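Local structure of endo-1,4-beta-xylanase C (Paenibacillus barcinonensis, 4XUR) at residues D85-E98 / E109-G121. The protein hydrolyses internal beta-1,4-xylosidic linkages of xylan, and the part described here is its second CBM22 module, a non-catalytic xylan-binding domain. Sequence-based numbering, arbitrary orientation.
Sequences DEGPATQVINGSLE and EYAMFASTTLNKG. With XYP (beta-D-xylopyranose), chain D; XYP (beta-D-xylopyranose), chain B; XYP (beta-D-xylopyranose), chain C.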
ATOM      1  N   ASP A  85      -2.110 -10.706  11.745  1.00 19.09           N
ATOM      2  CA  ASP A  85      -2.470 -11.585  12.887  1.00 21.04           C
ATOM      3  C   ASP A  85      -1.954 -13.057  12.762  1.00 24.50           C
ATOM      4  O   ASP A  85      -2.603 -13.962  13.259  1.00 26.64           O
ATOM      5  CB  ASP A  85      -3.994 -11.513  13.156  1.00 21.98           C
ATOM      6  CG  ASP A  85      -4.860 -12.011  12.012  1.00 24.57           C
ATOM      7  OD1 ASP A  85      -4.386 -12.828  11.162  1.00 26.79           O
ATOM      8  OD2 ASP A  85      -6.056 -11.606  11.951  1.00 21.84           O
ATOM      9  N   GLU A  86      -0.777 -13.236  12.169  1.00 26.01           N
ATOM     10  CA  GLU A  86      -0.026 -14.493  12.264  1.00 28.05           C
ATOM     11  C   GLU A  86       1.474 -14.302  12.117  1.00 28.91           C
ATOM     12  O   GLU A  86       1.939 -13.375  11.478  1.00 29.05           O
ATOM     13  CB  GLU A  86      -0.597 -15.539  11.294  1.00 31.46           C
ATOM     14  CG  GLU A  86      -0.335 -15.301   9.840  1.00 31.20           C
ATOM     15  CD  GLU A  86      -0.884 -16.397   8.954  1.00 34.46           C
ATOM     16  OE1 GLU A  86      -2.116 -16.646   8.981  1.00 32.69           O
ATOM     17  OE2 GLU A  86      -0.079 -16.988   8.213  1.00 30.68           O
ATOM     18  N   GLY A  87       2.257 -15.188  12.707  1.00 29.77           N
ATOM     19  CA  GLY A  87       3.700 -15.152  12.541  1.00 30.23           C
ATOM     20  C   GLY A  87       4.446 -14.464  13.698  1.00 28.56           C
ATOM     21  O   GLY A  87       4.132 -14.719  14.863  1.00 28.49           O
ATOM     22  N   PRO A  88       5.397 -13.558  13.392  1.00 26.00           N
ATOM     23  CA  PRO A  88       6.248 -13.024  14.420  1.00 28.94           C
ATOM     24  C   PRO A  88       5.487 -12.121  15.366  1.00 27.95           C
ATOM     25  O   PRO A  88       4.302 -11.817  15.138  1.00 31.11           O
ATOM     26  CB  PRO A  88       7.280 -12.193  13.645  1.00 30.40           C
ATOM     27  CG  PRO A  88       6.537 -11.782  12.384  1.00 26.91           C
ATOM     28  CD  PRO A  88       5.686 -12.986  12.064  1.00 27.71           C
ATOM     29  N   ALA A  89       6.168 -11.716  16.418  1.00 26.94           N
ATOM     30  CA  ALA A  89       5.595 -10.875  17.492  1.00 25.72           C
ATOM     31  C   ALA A  89       5.487  -9.405  17.059  1.00 26.08           C
ATOM     32  O   ALA A  89       4.563  -8.718  17.442  1.00 23.85           O
ATOM     33  CB  ALA A  89       6.514 -10.988  18.734  1.00 26.70           C
ATOM     34  N   THR A  90       6.460  -8.963  16.268  1.00 26.73           N
ATOM     35  CA  THR A  90       6.425  -7.652  15.612  1.00 25.96           C
ATOM     36  C   THR A  90       6.863  -7.772  14.145  1.00 24.92           C
ATOM     37  O   THR A  90       7.628  -8.684  13.769  1.00 22.13           O
ATOM     38  CB  THR A  90       7.351  -6.620  16.302  1.00 25.52           C
ATOM     39  OG1 THR A  90       8.732  -6.914  16.028  1.00 26.06           O
ATOM     40  CG2 THR A  90       7.078  -6.589  17.765  1.00 26.56           C
ATOM     41  N   GLN A  91       6.421  -6.800  13.301  1.00 20.02           N
ATOM     42  CA  GLN A  91       6.900  -6.768  11.935  1.00 20.35           C
ATOM     43  C   GLN A  91       6.736  -5.294  11.384  1.00 17.28           C
ATOM     44  O   GLN A  91       5.753  -4.665  11.671  1.00 16.33           O
ATOM     45  CB  GLN A  91       6.100  -7.769  11.093  1.00 20.15           C
ATOM     46  CG  GLN A  91       6.357  -7.754   9.576  1.00 20.21           C
ATOM     47  CD  GLN A  91       7.774  -8.129   9.216  1.00 24.28           C
ATOM     48  OE1 GLN A  91       8.227  -9.218   9.576  1.00 23.17           O
ATOM     49  NE2 GLN A  91       8.482  -7.250   8.487  1.00 22.72           N
ATOM     50  N   VAL A  92       7.708  -4.876  10.593  1.00 14.67           N
ATOM     51  CA  VAL A  92       7.667  -3.567   9.922  1.00 14.96           C
ATOM     52  C   VAL A  92       6.761  -3.686   8.703  1.00 15.34           C
ATOM     53  O   VAL A  92       6.860  -4.658   7.942  1.00 15.54           O
ATOM     54  CB  VAL A  92       9.090  -3.159   9.437  1.00 16.74           C
ATOM     55  CG1 VAL A  92       9.010  -1.922   8.593  1.00 16.86           C
ATOM     56  CG2 VAL A  92      10.002  -3.023  10.683  1.00 17.29           C
ATOM     57  N   ILE A  93       5.929  -2.683   8.481  1.00 13.24           N
ATOM     58  CA  ILE A  93       5.211  -2.576   7.177  1.00 14.16           C
ATOM     59  C   ILE A  93       5.553  -1.202   6.595  1.00 13.58           C
ATOM     60  O   ILE A  93       5.616  -0.241   7.310  1.00 13.53           O
ATOM     61  CB  ILE A  93       3.692  -2.733   7.351  1.00 15.78           C
ATOM     62  CG1 ILE A  93       3.339  -4.184   7.650  1.00 16.83           C
ATOM     63  CG2 ILE A  93       2.952  -2.370   6.074  1.00 15.73           C
ATOM     64  CD1 ILE A  93       3.439  -5.139   6.466  1.00 16.66           C
ATOM     65  N   ASN A  94       5.746  -1.156   5.291  1.00 13.42           N
ATOM     66  CA  ASN A  94       6.170   0.076   4.636  1.00 12.81           C
ATOM     67  C   ASN A  94       5.025   0.563   3.781  1.00 11.51           C
ATOM     68  O   ASN A  94       4.278  -0.234   3.180  1.00 11.20           O
ATOM     69  CB  ASN A  94       7.391  -0.224   3.716  1.00 13.63           C
ATOM     70  CG  ASN A  94       8.677  -0.495   4.502  1.00 15.49           C
ATOM     71  OD1 ASN A  94       8.713  -0.367   5.735  1.00 17.59           O
ATOM     72  ND2 ASN A  94       9.729  -0.892   3.798  1.00 16.60           N
ATOM     73  N   GLY A  95       4.849   1.873   3.718  1.00  9.63           N
ATOM     74  CA  GLY A  95       4.040   2.463   2.613  1.00  9.84           C
ATOM     75  C   GLY A  95       4.998   2.937   1.526  1.00  9.35           C
ATOM     76  O   GLY A  95       5.995   3.603   1.818  1.00 10.33           O
ATOM     77  N   SER A  96       4.688   2.592   0.268  1.00  8.20           N
ATOM     78  CA  SER A  96       5.550   2.911  -0.880  1.00  8.00           C
ATOM     79  C   SER A  96       4.783   3.450  -2.079  1.00  7.65           C
ATOM     80  O   SER A  96       3.555   3.316  -2.182  1.00  7.10           O
ATOM     81  CB  SER A  96       6.341   1.694  -1.273  1.00  7.48           C
ATOM     82  OG  SER A  96       7.164   1.235  -0.240  1.00  8.46           O
ATOM     83  N   LEU A  97       5.528   4.068  -2.994  1.00  7.05           N
ATOM     84  CA  LEU A  97       5.025   4.575  -4.210  1.00  7.34           C
ATOM     85  C   LEU A  97       5.673   3.842  -5.340  1.00  7.22           C
ATOM     86  O   LEU A  97       6.895   3.761  -5.366  1.00  7.06           O
ATOM     87  CB  LEU A  97       5.271   6.087  -4.366  1.00  7.88           C
ATOM     88  CG  LEU A  97       4.772   6.998  -3.253  1.00  7.90           C
ATOM     89  CD1 LEU A  97       5.214   8.404  -3.603  1.00  8.62           C
ATOM     90  CD2 LEU A  97       3.277   6.884  -3.061  1.00  8.17           C
ATOM     91  N   GLU A  98       4.875   3.444  -6.338  1.00  6.91           N
ATOM     92  CA  GLU A  98       5.429   2.986  -7.656  1.00  7.03           C
ATOM     93  C   GLU A  98       5.189   4.037  -8.686  1.00  7.84           C
ATOM     94  O   GLU A  98       4.040   4.474  -8.844  1.00  7.72           O
ATOM     95  CB  GLU A  98       4.731   1.671  -8.070  1.00  7.22           C
ATOM     96  CG  GLU A  98       5.067   1.244  -9.486  1.00  7.61           C
ATOM     97  CD  GLU A  98       4.388  -0.123  -9.801  1.00  8.09           C
ATOM     98  OE1 GLU A  98       4.673  -1.099  -9.107  1.00  9.73           O
ATOM     99  OE2 GLU A  98       3.494  -0.139 -10.669  1.00  8.91           O
ATOM    100  N   GLU A 109       9.992   3.092 -11.111  1.00 12.01           N
ATOM    101  CA  GLU A 109      10.670   3.544  -9.920  1.00 12.52           C
ATOM    102  C   GLU A 109       9.854   3.264  -8.679  1.00 11.05           C
ATOM    103  O   GLU A 109       8.623   3.266  -8.733  1.00  9.87           O
ATOM    104  CB  GLU A 109      10.740   5.099  -9.938  1.00 14.70           C
ATOM    105  CG  GLU A 109      11.888   5.658 -10.630  1.00 14.85           C
ATOM    106  CD  GLU A 109      11.885   7.189 -10.489  1.00 13.78           C
ATOM    107  OE1 GLU A 109      11.655   7.727  -9.348  1.00 12.37           O
ATOM    108  OE2 GLU A 109      12.076   7.797 -11.479  1.00 15.43           O
ATOM    109  N   TYR A 110      10.532   3.105  -7.543  1.00  9.74           N
ATOM    110  CA  TYR A 110       9.882   2.823  -6.253  1.00 10.88           C
ATOM    111  C   TYR A 110      10.524   3.648  -5.167  1.00 10.36           C
ATOM    112  O   TYR A 110      11.757   3.798  -5.136  1.00 10.61           O
ATOM    113  CB  TYR A 110       9.962   1.316  -5.913  1.00 11.28           C
ATOM    114  CG  TYR A 110       9.775   0.408  -7.177  1.00 11.34           C
ATOM    115  CD1 TYR A 110       8.522   0.011  -7.611  1.00 11.41           C
ATOM    116  CD2 TYR A 110      10.890  -0.081  -7.894  1.00 11.43           C
ATOM    117  CE1 TYR A 110       8.364  -0.785  -8.749  1.00 12.10           C
ATOM    118  CE2 TYR A 110      10.744  -0.868  -8.997  1.00 12.32           C
ATOM    119  CZ  TYR A 110       9.487  -1.235  -9.432  1.00 12.07           C
ATOM    120  OH  TYR A 110       9.374  -2.064 -10.568  1.00 13.23           O
ATOM    121  N   ALA A 111       9.720   4.103  -4.236  1.00 10.19           N
ATOM    122  CA  ALA A 111      10.166   4.887  -3.061  1.00 11.52           C
ATOM    123  C   ALA A 111       9.277   4.585  -1.888  1.00 12.68           C
ATOM    124  O   ALA A 111       8.071   4.574  -2.016  1.00 13.31           O
ATOM    125  CB  ALA A 111      10.064   6.315  -3.371  1.00 11.47           C
ATOM    126  N   MET A 112       9.901   4.336  -0.721  1.00 14.08           N
ATOM    127  CA  MET A 112       9.191   4.286   0.550  1.00 14.39           C
ATOM    128  C   MET A 112       8.943   5.692   1.075  1.00 14.17           C
ATOM    129  O   MET A 112       9.891   6.453   1.254  1.00 14.92           O
ATOM    130  CB  MET A 112      10.022   3.515   1.591  1.00 17.73           C
ATOM    131  CG  MET A 112       9.253   3.064   2.815  1.00 19.75           C
ATOM    132  SD  MET A 112      10.371   2.774   4.207  1.00 26.25           S
ATOM    133  CE  MET A 112      11.535   1.676   3.454  1.00 25.46           C
ATOM    134  N   PHE A 113       7.701   5.995   1.383  1.00 12.66           N
ATOM    135  CA  PHE A 113       7.324   7.210   2.003  1.00 13.05           C
ATOM    136  C   PHE A 113       7.075   7.102   3.513  1.00 13.35           C
ATOM    137  O   PHE A 113       7.104   8.164   4.237  1.00 12.72           O
ATOM    138  CB  PHE A 113       6.099   7.845   1.278  1.00 12.26           C
ATOM    139  CG  PHE A 113       4.805   7.077   1.443  1.00 12.08           C
ATOM    140  CD1 PHE A 113       4.021   7.212   2.590  1.00 11.29           C
ATOM    141  CD2 PHE A 113       4.371   6.242   0.436  1.00 10.98           C
ATOM    142  CE1 PHE A 113       2.817   6.511   2.702  1.00 12.04           C
ATOM    143  CE2 PHE A 113       3.163   5.556   0.540  1.00 11.22           C
ATOM    144  CZ  PHE A 113       2.379   5.713   1.655  1.00 11.80           C
ATOM    145  N   ALA A 114       6.870   5.914   4.037  1.00 12.79           N
ATOM    146  CA  ALA A 114       6.698   5.744   5.452  1.00 13.12           C
ATOM    147  C   ALA A 114       6.800   4.267   5.865  1.00 15.34           C
ATOM    148  O   ALA A 114       6.622   3.377   5.043  1.00 14.02           O
ATOM    149  CB  ALA A 114       5.350   6.302   5.900  1.00 13.52           C
ATOM    150  N   SER A 115       7.063   4.071   7.163  1.00 16.99           N
ATOM    151  CA  SER A 115       7.323   2.771   7.774  1.00 19.14           C
ATOM    152  C   SER A 115       6.966   2.829   9.231  1.00 21.61           C
ATOM    153  O   SER A 115       7.296   3.823   9.874  1.00 22.02           O
ATOM    154  CB  SER A 115       8.797   2.459   7.672  1.00 20.27           C
ATOM    155  OG  SER A 115       9.135   1.243   8.361  1.00 25.09           O
ATOM    156  N   THR A 116       6.288   1.786   9.765  1.00 21.21           N
ATOM    157  CA  THR A 116       6.035   1.654  11.190  1.00 22.52           C
ATOM    158  C   THR A 116       6.196   0.179  11.590  1.00 20.84           C
ATOM    159  O   THR A 116       6.059  -0.712  10.744  1.00 19.22           O
ATOM    160  CB  THR A 116       4.649   2.156  11.633  1.00 22.10           C
ATOM    161  OG1 THR A 116       3.630   1.229  11.236  1.00 23.84           O
ATOM    162  CG2 THR A 116       4.297   3.482  11.050  1.00 24.39           C
ATOM    163  N   THR A 117       6.517  -0.048  12.882  1.00 22.98           N
ATOM    164  CA  THR A 117       6.581  -1.398  13.438  1.00 22.03           C
ATOM    165  C   THR A 117       5.209  -1.760  14.068  1.00 20.38           C
ATOM    166  O   THR A 117       4.745  -1.096  14.954  1.00 20.06           O
ATOM    167  CB  THR A 117       7.729  -1.511  14.522  1.00 21.74           C
ATOM    168  OG1 THR A 117       9.007  -1.276  13.900  1.00 23.71           O
ATOM    169  CG2 THR A 117       7.761  -2.941  15.119  1.00 22.89           C
ATOM    170  N   LEU A 118       4.613  -2.824  13.587  1.00 20.12           N
ATOM    171  CA  LEU A 118       3.298  -3.250  14.071  1.00 20.02           C
ATOM    172  C   LEU A 118       3.512  -4.406  15.055  1.00 21.07           C
ATOM    173  O   LEU A 118       4.381  -5.253  14.828  1.00 19.75           O
ATOM    174  CB  LEU A 118       2.427  -3.705  12.957  1.00 21.92           C
ATOM    175  CG  LEU A 118       1.910  -2.582  12.046  1.00 21.21           C
ATOM    176  CD1 LEU A 118       2.935  -2.353  10.964  1.00 21.98           C
ATOM    177  CD2 LEU A 118       0.597  -2.946  11.508  1.00 22.68           C
ATOM    178  N   ASN A 119       2.711  -4.419  16.082  1.00 20.02           N
ATOM    179  CA  ASN A 119       2.588  -5.595  16.987  1.00 21.42           C
ATOM    180  C   ASN A 119       1.521  -6.531  16.451  1.00 22.94           C
ATOM    181  O   ASN A 119       0.439  -6.094  16.030  1.00 23.02           O
ATOM    182  CB  ASN A 119       2.221  -5.108  18.382  1.00 25.83           C
ATOM    183  CG  ASN A 119       3.247  -4.100  18.935  1.00 25.22           C
ATOM    184  OD1 ASN A 119       2.909  -2.922  19.174  1.00 27.41           O
ATOM    185  ND2 ASN A 119       4.468  -4.526  19.082  1.00 24.95           N
ATOM    186  N   LYS A 120       1.811  -7.835  16.472  1.00 21.47           N
ATOM    187  CA  LYS A 120       0.848  -8.875  16.061  1.00 24.82           C
ATOM    188  C   LYS A 120      -0.548  -8.551  16.597  1.00 22.51           C
ATOM    189  O   LYS A 120      -0.732  -8.299  17.781  1.00 26.09           O
ATOM    190  CB  LYS A 120       1.337 -10.243  16.602  1.00 23.20           C
ATOM    191  CG  LYS A 120       0.510 -11.424  16.167  1.00 25.82           C
ATOM    192  CD  LYS A 120       1.227 -12.748  16.486  1.00 25.20           C
ATOM    193  CE  LYS A 120       0.251 -13.877  16.680  1.00 28.60           C
ATOM    194  NZ  LYS A 120       0.947 -15.184  16.475  1.00 28.03           N
ATOM    195  N   GLY A 121      -1.522  -8.475  15.698  1.00 21.85           N
ATOM    196  CA  GLY A 121      -2.927  -8.232  16.053  1.00 20.94           C
ATOM    197  C   GLY A 121      -3.448  -6.812  16.286  1.00 21.41           C
ATOM    198  O   GLY A 121      -4.646  -6.632  16.441  1.00 20.75           O
TER
HETATM  199  C1  XYP D   3      10.646  -3.014  -5.281  1.00 15.51           C
HETATM  200  C2  XYP D   3      10.320  -2.843  -3.797  1.00 15.36           C
HETATM  201  C3  XYP D   3      10.692  -1.456  -3.286  1.00 15.41           C
HETATM  202  C4  XYP D   3      12.144  -1.121  -3.702  1.00 16.28           C
HETATM  203  C5  XYP D   3      12.372  -1.386  -5.193  1.00 14.96           C
HETATM  204  O2  XYP D   3       8.921  -3.002  -3.603  1.00 13.13           O
HETATM  205  O3  XYP D   3      10.589  -1.389  -1.885  1.00 16.47           O
HETATM  206  O4  XYP D   3      12.348   0.282  -3.416  1.00 16.45           O
HETATM  207  O5  XYP D   3      12.070  -2.731  -5.499  1.00 17.65           O
HETATM  208  C1  XYP B   2       8.675  -5.905  -9.066  1.00 18.73           C
HETATM  209  C2  XYP B   2      10.166  -6.024  -8.973  1.00 20.51           C
HETATM  210  C3  XYP B   2      10.674  -5.777  -7.585  1.00 18.99           C
HETATM  211  C4  XYP B   2      10.094  -4.448  -7.059  1.00 18.86           C
HETATM  212  C5  XYP B   2       8.585  -4.405  -7.237  1.00 16.32           C
HETATM  213  O2  XYP B   2      10.562  -7.372  -9.413  1.00 20.22           O
HETATM  214  O3  XYP B   2      12.093  -5.683  -7.565  1.00 20.10           O
HETATM  215  O4  XYP B   2      10.395  -4.337  -5.700  1.00 18.84           O
HETATM  216  O5  XYP B   2       8.249  -4.587  -8.602  1.00 18.23           O
HETATM  217  C1  XYP C   4      13.760   0.592  -3.214  1.00 22.38           C
HETATM  218  C2  XYP C   4      13.980   2.101  -3.362  1.00 20.69           C
HETATM  219  C3  XYP C   4      15.371   2.443  -2.953  1.00 21.98           C
HETATM  220  C4  XYP C   4      15.755   1.839  -1.597  1.00 23.72           C
HETATM  221  C5  XYP C   4      15.418   0.335  -1.578  1.00 23.92           C
HETATM  222  O2  XYP C   4      13.750   2.477  -4.701  1.00 17.09           O
HETATM  223  O3  XYP C   4      15.494   3.878  -2.857  1.00 23.25           O
HETATM  224  O4  XYP C   4      17.143   2.018  -1.361  1.00 25.06           O
HETATM  225  O5  XYP C   4      14.068   0.124  -1.858  1.00 24.05           O
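F113 lays one ring face over G95, whose CA sits 4.1 Å from the ring centroid and 26° off the ring normal, a CH-pi contact. The phenyl reaches it because CG stands between backbone N and carbonyl carbon (chi1 69°). The register of the antiparallel hairpin 90-98 with 109-119 slips by one residue here: G95 is paired with two residues, F113 and A114, making a classic beta bulge. G95 O takes F113 N at 3.0 Å and, weakly, A114 N. In this tight part L97 CD2 lies 3.7 Å from F113 CD2, the two side chains at about a right angle. Inward, F113 touches A128 and I130 of strand 124-131.

The face bearing N94, M112 and S115 is more polar. S115 OG donates to N94 OD1 at 3.1 Å, tilted 26° from the amide's carbonyl plane, while the bent M112 chain passes its sulfur and methyl over the N94 amide. At the hairpin's open end, away from its turn, packing is loose: the exposed side chains of T90, T117 and N119 touch sparsely, T90 CG2 to N119 ND2 being 3.6 Å.

At the glycan end, Y110 turns one face to two xylose units, with CD2 3.3 Å from C5 of the chain D xylose. E98 OE1 lies in the ring plane at its edge, 3.7 Å from Y110 CE1, and the carboxylate is salt-bridged to R29, R31 and R143. Such charge pairing probably fixes E98 beside the tyrosine, consistent with a ring held in place to receive the sugar.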